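Local coordinates for shikimate dehydrogenase (NADP(+)) (Thermotoga maritima, PDB 3U62), which probably catalyses the reversible NADPH-linked reduction of 3-dehydroshikimate to shikimate, a step on the way to chorismate and the aromatic amino acids, at residues N20-R25 against E231-W236; G33-P38 against R47-E52. One frame throughout, in Å; residues are numbered along the deposited sequence.

Interaction 1 (N20-R25 against E231-W236); sequences NEYFKR and ENLKIW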
ATOM      1  N   ASN A  20      14.787  -7.374 -10.090  1.00  8.80           N
ATOM      2  CA  ASN A  20      16.034  -7.773 -10.746  1.00  8.84           C
ATOM      3  C   ASN A  20      16.090  -9.258 -11.095  1.00  9.22           C
ATOM      4  O   ASN A  20      16.599  -9.624 -12.159  1.00  9.57           O
ATOM      5  CB  ASN A  20      17.253  -7.370  -9.916  1.00  8.17           C
ATOM      6  CG  ASN A  20      17.535  -5.881  -9.979  1.00  7.75           C
ATOM      7  OD1 ASN A  20      17.475  -5.268 -11.045  1.00  9.02           O
ATOM      8  ND2 ASN A  20      17.852  -5.291  -8.832  1.00  9.19           N
ATOM      9  N   GLU A  21      15.578 -10.107 -10.201  1.00  9.35           N
ATOM     10  CA  GLU A  21      15.473 -11.540 -10.483  1.00 10.35           C
ATOM     11  C   GLU A  21      14.496 -11.772 -11.634  1.00  9.69           C
ATOM     12  O   GLU A  21      14.745 -12.598 -12.513  1.00 10.44           O
ATOM     13  CB  GLU A  21      15.027 -12.324  -9.240  1.00 11.02           C
ATOM     14  CG  GLU A  21      15.053 -13.850  -9.414  1.00 14.97           C
ATOM     15  CD  GLU A  21      14.455 -14.613  -8.235  1.00 22.36           C
ATOM     16  OE1 GLU A  21      13.877 -13.983  -7.318  1.00 24.60           O
ATOM     17  OE2 GLU A  21      14.563 -15.859  -8.226  1.00 26.54           O
ATOM     18  N   TYR A  22      13.392 -11.027 -11.615  1.00  9.08           N
ATOM     19  CA  TYR A  22      12.372 -11.092 -12.655  1.00  8.96           C
ATOM     20  C   TYR A  22      12.936 -10.705 -14.024  1.00  8.98           C
ATOM     21  O   TYR A  22      12.723 -11.420 -15.007  1.00  9.27           O
ATOM     22  CB  TYR A  22      11.177 -10.204 -12.285  1.00  8.04           C
ATOM     23  CG  TYR A  22      10.217  -9.946 -13.421  1.00  7.08           C
ATOM     24  CD1 TYR A  22       9.195 -10.846 -13.711  1.00  8.80           C
ATOM     25  CD2 TYR A  22      10.331  -8.797 -14.204  1.00  8.15           C
ATOM     26  CE1 TYR A  22       8.314 -10.613 -14.757  1.00  9.63           C
ATOM     27  CE2 TYR A  22       9.456  -8.556 -15.252  1.00  8.07           C
ATOM     28  CZ  TYR A  22       8.451  -9.466 -15.521  1.00  8.17           C
ATOM     29  OH  TYR A  22       7.577  -9.236 -16.553  1.00 10.24           O
ATOM     30  N   PHE A  23      13.648  -9.579 -14.082  1.00  9.64           N
ATOM     31  CA  PHE A  23      14.261  -9.121 -15.330  1.00  8.17           C
ATOM     32  C   PHE A  23      15.251 -10.147 -15.877  1.00  9.98           C
ATOM     33  O   PHE A  23      15.256 -10.424 -17.078  1.00 11.44           O
ATOM     34  CB  PHE A  23      14.956  -7.763 -15.163  1.00  9.28           C
ATOM     35  CG  PHE A  23      14.024  -6.625 -14.831  1.00  9.26           C
ATOM     36  CD1 PHE A  23      14.430  -5.619 -13.957  1.00  9.41           C
ATOM     37  CD2 PHE A  23      12.748  -6.551 -15.387  1.00  9.45           C
ATOM     38  CE1 PHE A  23      13.585  -4.560 -13.641  1.00  9.00           C
ATOM     39  CE2 PHE A  23      11.894  -5.499 -15.071  1.00  9.00           C
ATOM     40  CZ  PHE A  23      12.313  -4.500 -14.199  1.00  9.69           C
ATOM     41  N   LYS A  24      16.079 -10.706 -14.994  1.00  9.02           N
ATOM     42  CA  LYS A  24      17.073 -11.701 -15.388  1.00 11.57           C
ATOM     43  C   LYS A  24      16.421 -12.974 -15.930  1.00 12.76           C
ATOM     44  O   LYS A  24      16.841 -13.497 -16.964  1.00 11.72           O
ATOM     45  CB  LYS A  24      18.024 -12.033 -14.232  1.00 12.95           C
ATOM     46  CG  LYS A  24      19.229 -12.872 -14.648  1.00 20.83           C
ATOM     47  CD  LYS A  24      20.128 -13.203 -13.468  1.00 27.18           C
ATOM     48  CE  LYS A  24      21.207 -14.202 -13.865  1.00 32.78           C
ATOM     49  NZ  LYS A  24      22.181 -14.441 -12.758  1.00 37.19           N
ATOM     50  N   ARG A  25      15.396 -13.460 -15.229  1.00 11.35           N
ATOM     51  CA  ARG A  25      14.667 -14.659 -15.641  1.00 11.98           C
ATOM     52  C   ARG A  25      13.934 -14.456 -16.973  1.00 11.25           C
ATOM     53  O   ARG A  25      13.804 -15.392 -17.765  1.00 12.40           O
ATOM     54  CB  ARG A  25      13.700 -15.093 -14.530  1.00 13.40           C
ATOM     55  CG  ARG A  25      12.849 -16.325 -14.829  1.00 16.82           C
ATOM     56  CD  ARG A  25      13.680 -17.589 -15.009  1.00 19.06           C
ATOM     57  NE  ARG A  25      12.845 -18.710 -15.433  1.00 20.96           N
ATOM     58  CZ  ARG A  25      12.472 -18.945 -16.690  1.00 22.41           C
ATOM     59  NH1 ARG A  25      12.861 -18.143 -17.676  1.00 22.13           N
ATOM     60  NH2 ARG A  25      11.707 -19.991 -16.964  1.00 24.16           N
ATOM     61  N   GLU A 231       0.788  -4.729 -11.777  1.00  7.84           N
ATOM     62  CA  GLU A 231       0.271  -3.530 -12.432  1.00  7.81           C
ATOM     63  C   GLU A 231       1.396  -2.583 -12.860  1.00  8.01           C
ATOM     64  O   GLU A 231       1.333  -2.000 -13.946  1.00  8.07           O
ATOM     65  CB  GLU A 231      -0.736  -2.811 -11.527  1.00  9.34           C
ATOM     66  CG  GLU A 231      -1.612  -1.773 -12.236  1.00 12.07           C
ATOM     67  CD  GLU A 231      -2.699  -2.378 -13.114  1.00 15.88           C
ATOM     68  OE1 GLU A 231      -3.037  -3.582 -12.925  1.00 18.45           O
ATOM     69  OE2 GLU A 231      -3.213  -1.641 -14.004  1.00 21.67           O
ATOM     70  N   ASN A 232       2.413  -2.437 -12.007  1.00  7.30           N
ATOM     71  CA  ASN A 232       3.602  -1.641 -12.330  1.00  6.86           C
ATOM     72  C   ASN A 232       4.247  -2.098 -13.629  1.00  7.21           C
ATOM     73  O   ASN A 232       4.554  -1.283 -14.502  1.00  7.57           O
ATOM     74  CB  ASN A 232       4.651  -1.734 -11.215  1.00  6.64           C
ATOM     75  CG  ASN A 232       4.194  -1.111  -9.910  1.00  6.07           C
ATOM     76  OD1 ASN A 232       3.269  -0.300  -9.875  1.00  7.13           O
ATOM     77  ND2 ASN A 232       4.854  -1.489  -8.822  1.00  6.40           N
ATOM     78  N   LEU A 233       4.450  -3.410 -13.741  1.00  7.28           N
ATOM     79  CA  LEU A 233       5.101  -4.003 -14.904  1.00  6.12           C
ATOM     80  C   LEU A 233       4.263  -3.857 -16.170  1.00  8.39           C
ATOM     81  O   LEU A 233       4.815  -3.707 -17.266  1.00  8.27           O
ATOM     82  CB  LEU A 233       5.447  -5.473 -14.648  1.00  7.55           C
ATOM     83  CG  LEU A 233       6.527  -5.757 -13.595  1.00  7.82           C
ATOM     84  CD1 LEU A 233       6.536  -7.224 -13.230  1.00  9.26           C
ATOM     85  CD2 LEU A 233       7.914  -5.319 -14.067  1.00  9.28           C
ATOM     86  N   LYS A 234       2.940  -3.897 -16.020  1.00  8.93           N
ATOM     87  CA  LYS A 234       2.030  -3.669 -17.142  1.00  8.31           C
ATOM     88  C   LYS A 234       2.124  -2.224 -17.638  1.00  8.92           C
ATOM     89  O   LYS A 234       2.172  -1.980 -18.847  1.00 10.94           O
ATOM     90  CB  LYS A 234       0.587  -4.013 -16.763  1.00  9.98           C
ATOM     91  CG  LYS A 234       0.309  -5.503 -16.629  1.00 11.61           C
ATOM     92  CD  LYS A 234      -1.146  -5.756 -16.274  1.00 11.92           C
ATOM     93  CE  LYS A 234      -1.425  -7.238 -16.090  1.00 15.40           C
ATOM     94  NZ  LYS A 234      -2.869  -7.503 -15.837  1.00 21.22           N
ATOM     95  N   ILE A 235       2.151  -1.281 -16.696  1.00  8.09           N
ATOM     96  CA  ILE A 235       2.318   0.140 -17.011  1.00  9.10           C
ATOM     97  C   ILE A 235       3.656   0.393 -17.714  1.00  9.24           C
ATOM     98  O   ILE A 235       3.720   1.147 -18.689  1.00 10.90           O
ATOM     99  CB  ILE A 235       2.171   1.025 -15.742  1.00  9.08           C
ATOM    100  CG1 ILE A 235       0.705   1.058 -15.298  1.00  9.76           C
ATOM    101  CG2 ILE A 235       2.683   2.447 -15.995  1.00 10.45           C
ATOM    102  CD1 ILE A 235       0.474   1.646 -13.920  1.00 11.56           C
ATOM    103  N   TRP A 236       4.707  -0.264 -17.229  1.00  9.09           N
ATOM    104  CA  TRP A 236       6.047  -0.119 -17.794  1.00  9.30           C
ATOM    105  C   TRP A 236       6.235  -0.875 -19.118  1.00 10.30           C
ATOM    106  O   TRP A 236       7.275  -0.746 -19.770  1.00 11.17           O
ATOM    107  CB  TRP A 236       7.106  -0.535 -16.764  1.00  8.20           C
ATOM    108  CG  TRP A 236       7.160   0.361 -15.547  1.00  7.71           C
ATOM    109  CD1 TRP A 236       6.812   1.681 -15.485  1.00  8.83           C
ATOM    110  CD2 TRP A 236       7.610   0.007 -14.229  1.00  7.62           C
ATOM    111  NE1 TRP A 236       7.006   2.169 -14.216  1.00  8.52           N
ATOM    112  CE2 TRP A 236       7.500   1.166 -13.425  1.00  8.01           C
ATOM    113  CE3 TRP A 236       8.103  -1.174 -13.652  1.00  8.16           C
ATOM    114  CZ2 TRP A 236       7.854   1.178 -12.071  1.00  8.53           C
ATOM    115  CZ3 TRP A 236       8.455  -1.161 -12.303  1.00  8.58           C
ATOM    116  CH2 TRP A 236       8.329   0.010 -11.529  1.00  9.00           C
TER

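Interaction 2 (G33-P38 against R47-E52); sequences GMEEIP and RRILEE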
ATOM      1  N   GLY A  33      16.746  -0.299  -8.837  1.00  7.32           N
ATOM      2  CA  GLY A  33      17.577   0.161  -7.728  1.00  8.40           C
ATOM      3  C   GLY A  33      16.794   0.712  -6.552  1.00  8.89           C
ATOM      4  O   GLY A  33      15.631   0.356  -6.343  1.00  9.43           O
ATOM      5  N   MET A  34      17.445   1.579  -5.783  1.00 10.49           N
ATOM      6  CA  MET A  34      16.849   2.179  -4.590  1.00 11.68           C
ATOM      7  C   MET A  34      17.472   3.536  -4.294  1.00 14.05           C
ATOM      8  O   MET A  34      18.684   3.721  -4.434  1.00 14.78           O
ATOM      9  CB  MET A  34      16.996   1.254  -3.376  1.00 14.62           C
ATOM     10  CG  MET A  34      18.433   0.839  -3.050  1.00 14.29           C
ATOM     11  SD  MET A  34      18.621   0.131  -1.405  1.00 16.70           S
ATOM     12  CE  MET A  34      17.557  -1.309  -1.526  1.00 14.24           C
ATOM     13  N   GLU A  35      16.632   4.483  -3.888  1.00 13.09           N
ATOM     14  CA  GLU A  35      17.079   5.830  -3.559  1.00 14.57           C
ATOM     15  C   GLU A  35      16.402   6.275  -2.267  1.00 15.55           C
ATOM     16  O   GLU A  35      15.222   6.653  -2.268  1.00 14.21           O
ATOM     17  CB  GLU A  35      16.756   6.804  -4.703  1.00 18.09           C
ATOM     18  CG  GLU A  35      17.319   6.408  -6.077  1.00 18.73           C
ATOM     19  CD  GLU A  35      18.748   6.884  -6.322  1.00 21.08           C
ATOM     20  OE1 GLU A  35      19.380   7.430  -5.393  1.00 21.42           O
ATOM     21  OE2 GLU A  35      19.243   6.714  -7.459  1.00 17.15           O
ATOM     22  N   GLU A  36      17.145   6.211  -1.162  1.00 14.67           N
ATOM     23  CA  GLU A  36      16.620   6.641   0.132  1.00 15.43           C
ATOM     24  C   GLU A  36      16.822   8.144   0.298  1.00 16.62           C
ATOM     25  O   GLU A  36      17.911   8.608   0.648  1.00 18.10           O
ATOM     26  CB  GLU A  36      17.267   5.858   1.280  1.00 16.87           C
ATOM     27  CG  GLU A  36      16.466   5.898   2.578  1.00 19.51           C
ATOM     28  CD  GLU A  36      17.000   4.928   3.615  1.00 17.57           C
ATOM     29  OE1 GLU A  36      17.987   5.274   4.305  1.00 18.39           O
ATOM     30  OE2 GLU A  36      16.439   3.820   3.746  1.00 16.31           O
ATOM     31  N   ILE A  37      15.755   8.894   0.033  1.00 14.13           N
ATOM     32  CA  ILE A  37      15.804  10.353   0.005  1.00 15.00           C
ATOM     33  C   ILE A  37      15.046  10.924   1.201  1.00 15.83           C
ATOM     34  O   ILE A  37      13.854  10.663   1.356  1.00 16.10           O
ATOM     35  CB  ILE A  37      15.185  10.908  -1.307  1.00 15.69           C
ATOM     36  CG1 ILE A  37      15.810  10.223  -2.529  1.00 16.11           C
ATOM     37  CG2 ILE A  37      15.362  12.427  -1.382  1.00 17.85           C
ATOM     38  CD1 ILE A  37      14.991  10.337  -3.809  1.00 17.95           C
ATOM     39  N   PRO A  38      15.741  11.692   2.062  1.00 16.21           N
ATOM     40  CA  PRO A  38      15.037  12.353   3.159  1.00 16.41           C
ATOM     41  C   PRO A  38      14.107  13.457   2.643  1.00 15.40           C
ATOM     42  O   PRO A  38      14.407  14.073   1.615  1.00 15.00           O
ATOM     43  CB  PRO A  38      16.172  12.944   4.004  1.00 19.16           C
ATOM     44  CG  PRO A  38      17.319  13.083   3.071  1.00 20.47           C
ATOM     45  CD  PRO A  38      17.193  11.950   2.100  1.00 19.25           C
ATOM     46  N   ARG A  47      14.677  15.679  -9.004  1.00 20.66           N
ATOM     47  CA  ARG A  47      15.002  16.125 -10.360  1.00 19.37           C
ATOM     48  C   ARG A  47      16.052  15.216 -11.005  1.00 18.70           C
ATOM     49  O   ARG A  47      15.974  14.917 -12.201  1.00 19.23           O
ATOM     50  CB  ARG A  47      15.439  17.592 -10.354  1.00 22.35           C
ATOM     51  CG  ARG A  47      14.328  18.536  -9.901  1.00 25.41           C
ATOM     52  CD  ARG A  47      14.824  19.935  -9.572  1.00 32.07           C
ATOM     53  NE  ARG A  47      13.844  20.657  -8.759  1.00 32.84           N
ATOM     54  CZ  ARG A  47      12.862  21.414  -9.245  1.00 35.75           C
ATOM     55  NH1 ARG A  47      12.717  21.573 -10.557  1.00 34.42           N
ATOM     56  NH2 ARG A  47      12.024  22.021  -8.414  1.00 35.12           N
ATOM     57  N   ARG A  48      17.016  14.776 -10.198  1.00 18.09           N
ATOM     58  CA  ARG A  48      18.021  13.795 -10.608  1.00 17.56           C
ATOM     59  C   ARG A  48      17.373  12.449 -10.959  1.00 16.71           C
ATOM     60  O   ARG A  48      17.714  11.832 -11.971  1.00 16.76           O
ATOM     61  CB  ARG A  48      19.056  13.621  -9.489  1.00 20.10           C
ATOM     62  CG  ARG A  48      20.150  12.599  -9.771  1.00 21.72           C
ATOM     63  CD  ARG A  48      21.088  12.423  -8.580  1.00 18.73           C
ATOM     64  NE  ARG A  48      20.429  11.835  -7.412  1.00 20.24           N
ATOM     65  CZ  ARG A  48      20.310  10.528  -7.180  1.00 22.12           C
ATOM     66  NH1 ARG A  48      20.798   9.639  -8.042  1.00 23.56           N
ATOM     67  NH2 ARG A  48      19.689  10.109  -6.080  1.00 25.23           N
ATOM     68  N   ILE A  49      16.443  12.012 -10.110  1.00 15.31           N
ATOM     69  CA  ILE A  49      15.703  10.760 -10.297  1.00 14.52           C
ATOM     70  C   ILE A  49      14.922  10.766 -11.610  1.00 13.81           C
ATOM     71  O   ILE A  49      14.939   9.781 -12.354  1.00 12.34           O
ATOM     72  CB  ILE A  49      14.730  10.486  -9.105  1.00 15.32           C
ATOM     73  CG1 ILE A  49      15.493  10.387  -7.772  1.00 21.88           C
ATOM     74  CG2 ILE A  49      13.871   9.223  -9.355  1.00 17.29           C
ATOM     75  CD1 ILE A  49      16.615   9.353  -7.742  1.00 22.88           C
ATOM     76  N   LEU A  50      14.251  11.883 -11.890  1.00 13.29           N
ATOM     77  CA  LEU A  50      13.446  12.030 -13.104  1.00 13.82           C
ATOM     78  C   LEU A  50      14.288  11.971 -14.376  1.00 17.36           C
ATOM     79  O   LEU A  50      13.794  11.575 -15.434  1.00 18.38           O
ATOM     80  CB  LEU A  50      12.631  13.328 -13.063  1.00 15.13           C
ATOM     81  CG  LEU A  50      11.488  13.414 -12.042  1.00 16.72           C
ATOM     82  CD1 LEU A  50      11.039  14.856 -11.862  1.00 18.49           C
ATOM     83  CD2 LEU A  50      10.309  12.525 -12.430  1.00 18.61           C
ATOM     84  N   GLU A  51      15.555  12.357 -14.267  1.00 15.04           N
ATOM     85  CA  GLU A  51      16.461  12.344 -15.409  1.00 18.56           C
ATOM     86  C   GLU A  51      17.173  11.003 -15.583  1.00 16.91           C
ATOM     87  O   GLU A  51      17.507  10.619 -16.707  1.00 19.82           O
ATOM     88  CB  GLU A  51      17.488  13.472 -15.294  1.00 21.34           C
ATOM     89  CG  GLU A  51      16.899  14.867 -15.461  1.00 28.14           C
ATOM     90  CD  GLU A  51      17.954  15.957 -15.484  1.00 36.15           C
ATOM     91  OE1 GLU A  51      19.091  15.690 -15.933  1.00 40.67           O
ATOM     92  OE2 GLU A  51      17.644  17.091 -15.059  1.00 41.01           O
ATOM     93  N   GLU A  52      17.396  10.296 -14.478  1.00 15.29           N
ATOM     94  CA  GLU A  52      18.231   9.091 -14.490  1.00 14.99           C
ATOM     95  C   GLU A  52      17.468   7.779 -14.654  1.00 14.76           C
ATOM     96  O   GLU A  52      18.047   6.763 -15.046  1.00 16.30           O
ATOM     97  CB  GLU A  52      19.109   9.037 -13.233  1.00 16.84           C
ATOM     98  CG  GLU A  52      20.284  10.008 -13.265  1.00 19.87           C
ATOM     99  CD  GLU A  52      21.089  10.041 -11.975  1.00 21.22           C
ATOM    100  OE1 GLU A  52      20.801   9.252 -11.049  1.00 24.95           O
ATOM    101  OE2 GLU A  52      22.020  10.873 -11.891  1.00 22.98           O
TER

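Interaction 1 (N20-R25 against E231-W236)
Leu-233 reaches out from its helix and sets its two methyl groups against a pair of aromatic rings, those of Tyr-22 and Phe-23, and the contact is apolar throughout. The clearest element is a CH-pi interaction: Leu-233 CD1 lies over one face of the Tyr-22 ring, 3.9 Å from its centroid and only 20° off the ring normal. Within the ring the nearest atom to that methyl is CZ, with Tyr-22 CZ to Leu-233 CD1 at 3.7 Å, which places it toward the phenolic end. The tyrosine is brought there by its first torsion, which holds CG anti to the backbone N (chi1 167°) and sends the ring out to meet the leucine coming from the opposite direction.

The second methyl works by van der Waals packing. Leu-233 CD2 sits 3.8 Å from Tyr-22 CE2 and 4.1 Å from Phe-23 CE2, so it touches both rings, reaching Phe-23 obliquely, while Phe-23 CE2 itself lies at the edge of the Tyr-22 ring, in its plane. No hydrogen bond joins the two segments. The phenol oxygen, Tyr-22 OH, hydrogen-bonds to Ile-238 O and Asp-240 N.

The nearest CA atoms, those of Tyr-22 and Leu-233, are 10.4 Å apart, so in these two segments the meeting is made by side chains. Helix 15-26 belongs to the substrate-binding domain, and helix 222-235, from far along the chain, packs back onto it. Helix 241-248 closes in on the same cluster, with Val-243 and Phe-248 on Tyr-22 and Phe-244 on Leu-233, while His-30 meets Phe-23 edge-to-face shortly before strand 31-36.

Interaction 2 (G33-P38 against R47-E52)
Ile-49 and Glu-35 make the tight part of this contact: Ile-49 CD1 lies 3.5 Å from Glu-35 CG where the two side chains run antiparallel alongside each other. Deeper in, Ile-37 and Ile-49 meet end to end, with Ile-37 CD1 4.0 Å from Ile-49 CG1, both side chains being buried.

The polar side is more exposed. Arg-48 NH2 gives Glu-35 OE1 a nearly straight bond of 2.8 Å (173°), in the guanidinium plane but from well above the carboxylate plane. Next to this bond at the guanidinium edge, Ile-49 CD1 lies 3.5 Å above the guanidinium plane, toward its rim. With the two planes 64° apart, the groups miss a coplanar bidentate pair, and the second bond, Arg-48 NH1 to Glu-35 OE2, is weak at 3.4 Å. Arg-48 NH1 also bonds weakly to Glu-52 OE1 at 3.0 Å, so one guanidinium links two carboxylates. A bend at chi2 (-86°) folds the Glu-35 chain, and its OE2 also hydrogen-bonds to Tyr-53 OH. Putting an alanine at Glu-35 would probably leave Arg-48 dependent on weaker pairings such as that with Glu-52, and Tyr-53 OH without this partner, with a gap beside Ile-49 CD1.

Strand 31-36, outermost in the mixed sheet, helix 42-52 and strand 55-58 form a beta-alpha-beta unit of the substrate-binding domain, with strand 2-7 between the two parallel strands; Ile-49 also touches Phe-56 of strand 55-58.

Both contacts lie in or against the part of the chain that carries the probable shikimate-binding domain, and they take different elements of it. Interaction 1 joins two helices distant in sequence, bringing helix 222-235 back onto helix 15-26; interaction 2 joins a strand to the next helix in the chain. Strand 31-36 follows helix 15-26 in the chain, and the two contacts approach to about 5 Å between nearest atoms without touching. All the touching residues of interaction 1 are buried, and its chemistry is purely apolar. Interaction 2, at the sheet's outer strand, is only partly buried and sets a charged network beside its isoleucine packing.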